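Local coordinates for protein telomerase reverse transcriptase (Candida tropicalis MYA-3404, PDB 6ZD1) that probably extends chromosome ends as the catalytic subunit of telomerase, adding telomeric DNA repeats copied from a template in the enzyme's RNA component, at residues S482-F487 / K518-S523. Residues are numbered along the deposited sequence; the frame is centred on the assembly and turned at random.
Sequences SKEFKF and KDKISS
Lys520 NZ sits over the centre of the Phe485 ring, 2.9 Å from its centroid and 7° off the ring normal, a cation-pi contact in which the ammonium faces all six ring carbons almost evenly. The same nitrogen lies 3.0 Å from Glu484 O, near the end of helix 469-484. The lysine chain reaches across from the end of helix 511-520: CG stands anti to the backbone N (chi1 -177°), the chain continues nearly extended, and a bend at chi4 (-89°) turns NZ onto the ring face. Its CE lies against CB and OE1 of Glu484, whose side chain crosses the lysine at about a right angle. Glu484 OE1 stays 4.2 Å from Lys520 NZ, too far for a salt bridge but near enough that its negative charge may favour the ammonium; OE2 is hydrogen-bonded to Tyr529. Lys520 CD lies at the edge of the Phe487 ring, near its plane, 4.3 Å from CZ. Phe485, buried and the first residue to leave helical geometry, also rests on Val517 of helix 511-520. On the lysine's own segment, Ser523 OG donates a 2.9 Å hydrogen bond to Lys520 O, tying the chain that follows the helix back to its last turn. The arrangement joins the C-terminal ends of two helices that precede and follow, in the chain, the hairpin of strands 495-500 and 503-508, part of a four-stranded antiparallel sheet, as in the palm of reverse transcriptases.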
ATOM      1  N   SER A 482     -10.169 -26.123  -4.893  1.00 74.55           N
ATOM      2  CA  SER A 482     -10.294 -27.369  -4.145  1.00 79.39           C
ATOM      3  C   SER A 482     -11.329 -28.303  -4.759  1.00 76.36           C
ATOM      4  O   SER A 482     -11.160 -29.526  -4.713  1.00 79.40           O
ATOM      5  CB  SER A 482     -10.653 -27.066  -2.690  1.00 86.96           C
ATOM      6  OG  SER A 482     -10.887 -28.255  -1.956  1.00 89.13           O
ATOM      7  N   LYS A 483     -12.395 -27.756  -5.343  1.00 73.52           N
ATOM      8  CA  LYS A 483     -13.454 -28.581  -5.910  1.00 78.55           C
ATOM      9  C   LYS A 483     -13.212 -28.919  -7.371  1.00 81.89           C
ATOM     10  O   LYS A 483     -13.692 -29.952  -7.851  1.00 83.18           O
ATOM     11  CB  LYS A 483     -14.811 -27.879  -5.786  1.00 77.75           C
ATOM     12  CG  LYS A 483     -15.241 -27.552  -4.362  1.00 97.27           C
ATOM     13  CD  LYS A 483     -16.682 -27.044  -4.324  1.00 90.90           C
ATOM     14  CE  LYS A 483     -16.870 -25.812  -5.200  1.00 93.51           C
ATOM     15  NZ  LYS A 483     -18.270 -25.298  -5.163  1.00 95.70           N
ATOM     16  N   GLU A 484     -12.477 -28.073  -8.087  1.00 86.81           N
ATOM     17  CA  GLU A 484     -12.328 -28.223  -9.526  1.00 83.09           C
ATOM     18  C   GLU A 484     -11.102 -29.035  -9.929  1.00 89.95           C
ATOM     19  O   GLU A 484     -11.126 -29.674 -10.985  1.00103.03           O
ATOM     20  CB  GLU A 484     -12.285 -26.838 -10.182  1.00 82.37           C
ATOM     21  CG  GLU A 484     -13.624 -26.106 -10.195  1.00 83.21           C
ATOM     22  CD  GLU A 484     -14.662 -26.782 -11.077  1.00 92.30           C
ATOM     23  OE1 GLU A 484     -14.269 -27.505 -12.018  1.00101.14           O
ATOM     24  OE2 GLU A 484     -15.872 -26.588 -10.830  1.00 88.78           O
ATOM     25  N   PHE A 485     -10.073 -29.099  -9.093  1.00 84.91           N
ATOM     26  CA  PHE A 485      -8.805 -29.732  -9.443  1.00 78.55           C
ATOM     27  C   PHE A 485      -8.572 -30.989  -8.615  1.00 90.54           C
ATOM     28  O   PHE A 485      -7.458 -31.257  -8.160  1.00 96.91           O
ATOM     29  CB  PHE A 485      -7.639 -28.766  -9.262  1.00 83.51           C
ATOM     30  CG  PHE A 485      -7.583 -27.678 -10.294  1.00 86.27           C
ATOM     31  CD1 PHE A 485      -6.984 -27.900 -11.523  1.00 77.42           C
ATOM     32  CD2 PHE A 485      -8.120 -26.429 -10.033  1.00 82.48           C
ATOM     33  CE1 PHE A 485      -6.930 -26.899 -12.475  1.00 80.27           C
ATOM     34  CE2 PHE A 485      -8.068 -25.423 -10.978  1.00 73.06           C
ATOM     35  CZ  PHE A 485      -7.471 -25.657 -12.201  1.00 79.71           C
ATOM     36  N   LYS A 486      -9.642 -31.767  -8.411  1.00 95.42           N
ATOM     37  CA  LYS A 486      -9.576 -32.936  -7.538  1.00 92.45           C
ATOM     38  C   LYS A 486      -8.489 -33.913  -7.965  1.00 97.44           C
ATOM     39  O   LYS A 486      -7.849 -34.537  -7.110  1.00104.21           O
ATOM     40  CB  LYS A 486     -10.932 -33.643  -7.508  1.00 81.47           C
ATOM     41  CG  LYS A 486     -12.050 -32.816  -6.900  1.00 94.31           C
ATOM     42  CD  LYS A 486     -13.394 -33.526  -7.009  1.00 96.16           C
ATOM     43  CE  LYS A 486     -14.506 -32.692  -6.384  1.00 84.90           C
ATOM     44  NZ  LYS A 486     -15.844 -33.315  -6.569  1.00 95.28           N
ATOM     45  N   PHE A 487      -8.229 -34.035  -9.265  1.00 95.89           N
ATOM     46  CA  PHE A 487      -7.254 -35.015  -9.727  1.00 96.21           C
ATOM     47  C   PHE A 487      -5.842 -34.460  -9.617  1.00 96.22           C
ATOM     48  O   PHE A 487      -5.076 -34.493 -10.585  1.00102.60           O
ATOM     49  CB  PHE A 487      -7.546 -35.405 -11.180  1.00 98.32           C
ATOM     50  CG  PHE A 487      -7.787 -34.218 -12.090  1.00 94.26           C
ATOM     51  CD1 PHE A 487      -6.736 -33.595 -12.747  1.00 91.17           C
ATOM     52  CD2 PHE A 487      -9.070 -33.731 -12.286  1.00103.39           C
ATOM     53  CE1 PHE A 487      -6.956 -32.506 -13.568  1.00 94.07           C
ATOM     54  CE2 PHE A 487      -9.295 -32.644 -13.113  1.00100.14           C
ATOM     55  CZ  PHE A 487      -8.236 -32.032 -13.755  1.00 99.05           C
ATOM     56  N   LYS A 518      -4.522 -28.508 -18.732  1.00 78.29           N
ATOM     57  CA  LYS A 518      -4.547 -27.661 -19.918  1.00 76.79           C
ATOM     58  C   LYS A 518      -5.914 -27.677 -20.590  1.00 87.43           C
ATOM     59  O   LYS A 518      -6.299 -26.691 -21.231  1.00 85.12           O
ATOM     60  CB  LYS A 518      -3.462 -28.116 -20.899  1.00 84.34           C
ATOM     61  CG  LYS A 518      -3.204 -27.175 -22.064  1.00 80.69           C
ATOM     62  CD  LYS A 518      -2.051 -27.703 -22.911  1.00 89.34           C
ATOM     63  CE  LYS A 518      -1.776 -26.815 -24.113  1.00 98.77           C
ATOM     64  NZ  LYS A 518      -0.649 -27.347 -24.936  1.00 97.83           N
ATOM     65  N   ASP A 519      -6.674 -28.762 -20.432  1.00 84.65           N
ATOM     66  CA  ASP A 519      -8.006 -28.838 -21.013  1.00 79.16           C
ATOM     67  C   ASP A 519      -9.068 -28.270 -20.096  1.00 86.20           C
ATOM     68  O   ASP A 519     -10.144 -27.884 -20.571  1.00 91.63           O
ATOM     69  CB  ASP A 519      -8.378 -30.287 -21.340  1.00 91.53           C
ATOM     70  CG  ASP A 519      -7.571 -30.852 -22.489  1.00 95.22           C
ATOM     71  OD1 ASP A 519      -7.052 -30.054 -23.302  1.00 96.65           O
ATOM     72  OD2 ASP A 519      -7.460 -32.090 -22.583  1.00 99.37           O
ATOM     73  N   LYS A 520      -8.795 -28.203 -18.798  1.00 76.99           N
ATOM     74  CA  LYS A 520      -9.775 -27.627 -17.898  1.00 87.92           C
ATOM     75  C   LYS A 520      -9.723 -26.104 -17.892  1.00 85.02           C
ATOM     76  O   LYS A 520     -10.763 -25.458 -17.729  1.00 85.72           O
ATOM     77  CB  LYS A 520      -9.574 -28.178 -16.493  1.00 90.20           C
ATOM     78  CG  LYS A 520     -10.610 -27.678 -15.549  1.00 92.13           C
ATOM     79  CD  LYS A 520     -10.785 -28.595 -14.389  1.00 96.78           C
ATOM     80  CE  LYS A 520     -11.280 -27.784 -13.242  1.00100.52           C
ATOM     81  NZ  LYS A 520     -10.132 -27.242 -12.466  1.00114.45           N
ATOM     82  N   ILE A 521      -8.542 -25.511 -18.092  1.00 82.75           N
ATOM     83  CA  ILE A 521      -8.447 -24.053 -18.167  1.00 70.02           C
ATOM     84  C   ILE A 521      -8.801 -23.528 -19.546  1.00 83.14           C
ATOM     85  O   ILE A 521      -8.749 -22.311 -19.767  1.00 93.88           O
ATOM     86  CB  ILE A 521      -7.042 -23.545 -17.780  1.00 68.54           C
ATOM     87  CG1 ILE A 521      -6.007 -23.919 -18.838  1.00 72.19           C
ATOM     88  CG2 ILE A 521      -6.624 -24.096 -16.428  1.00 78.69           C
ATOM     89  CD1 ILE A 521      -4.589 -23.518 -18.455  1.00 73.05           C
ATOM     90  N   SER A 522      -9.158 -24.408 -20.483  1.00 74.79           N
ATOM     91  CA  SER A 522      -9.649 -24.009 -21.793  1.00 75.62           C
ATOM     92  C   SER A 522     -11.142 -24.242 -21.963  1.00 91.48           C
ATOM     93  O   SER A 522     -11.715 -23.788 -22.961  1.00 85.75           O
ATOM     94  CB  SER A 522      -8.890 -24.755 -22.898  1.00 81.80           C
ATOM     95  OG  SER A 522      -7.497 -24.520 -22.799  1.00 97.14           O
ATOM     96  N   SER A 523     -11.778 -24.950 -21.034  1.00 85.50           N
ATOM     97  CA  SER A 523     -13.223 -25.123 -21.042  1.00 83.67           C
ATOM     98  C   SER A 523     -13.868 -23.900 -20.392  1.00 90.80           C
ATOM     99  O   SER A 523     -13.201 -22.915 -20.067  1.00 83.31           O
ATOM    100  CB  SER A 523     -13.603 -26.418 -20.329  1.00 87.37           C
ATOM    101  OG  SER A 523     -13.211 -26.380 -18.963  1.00 79.93           O
TER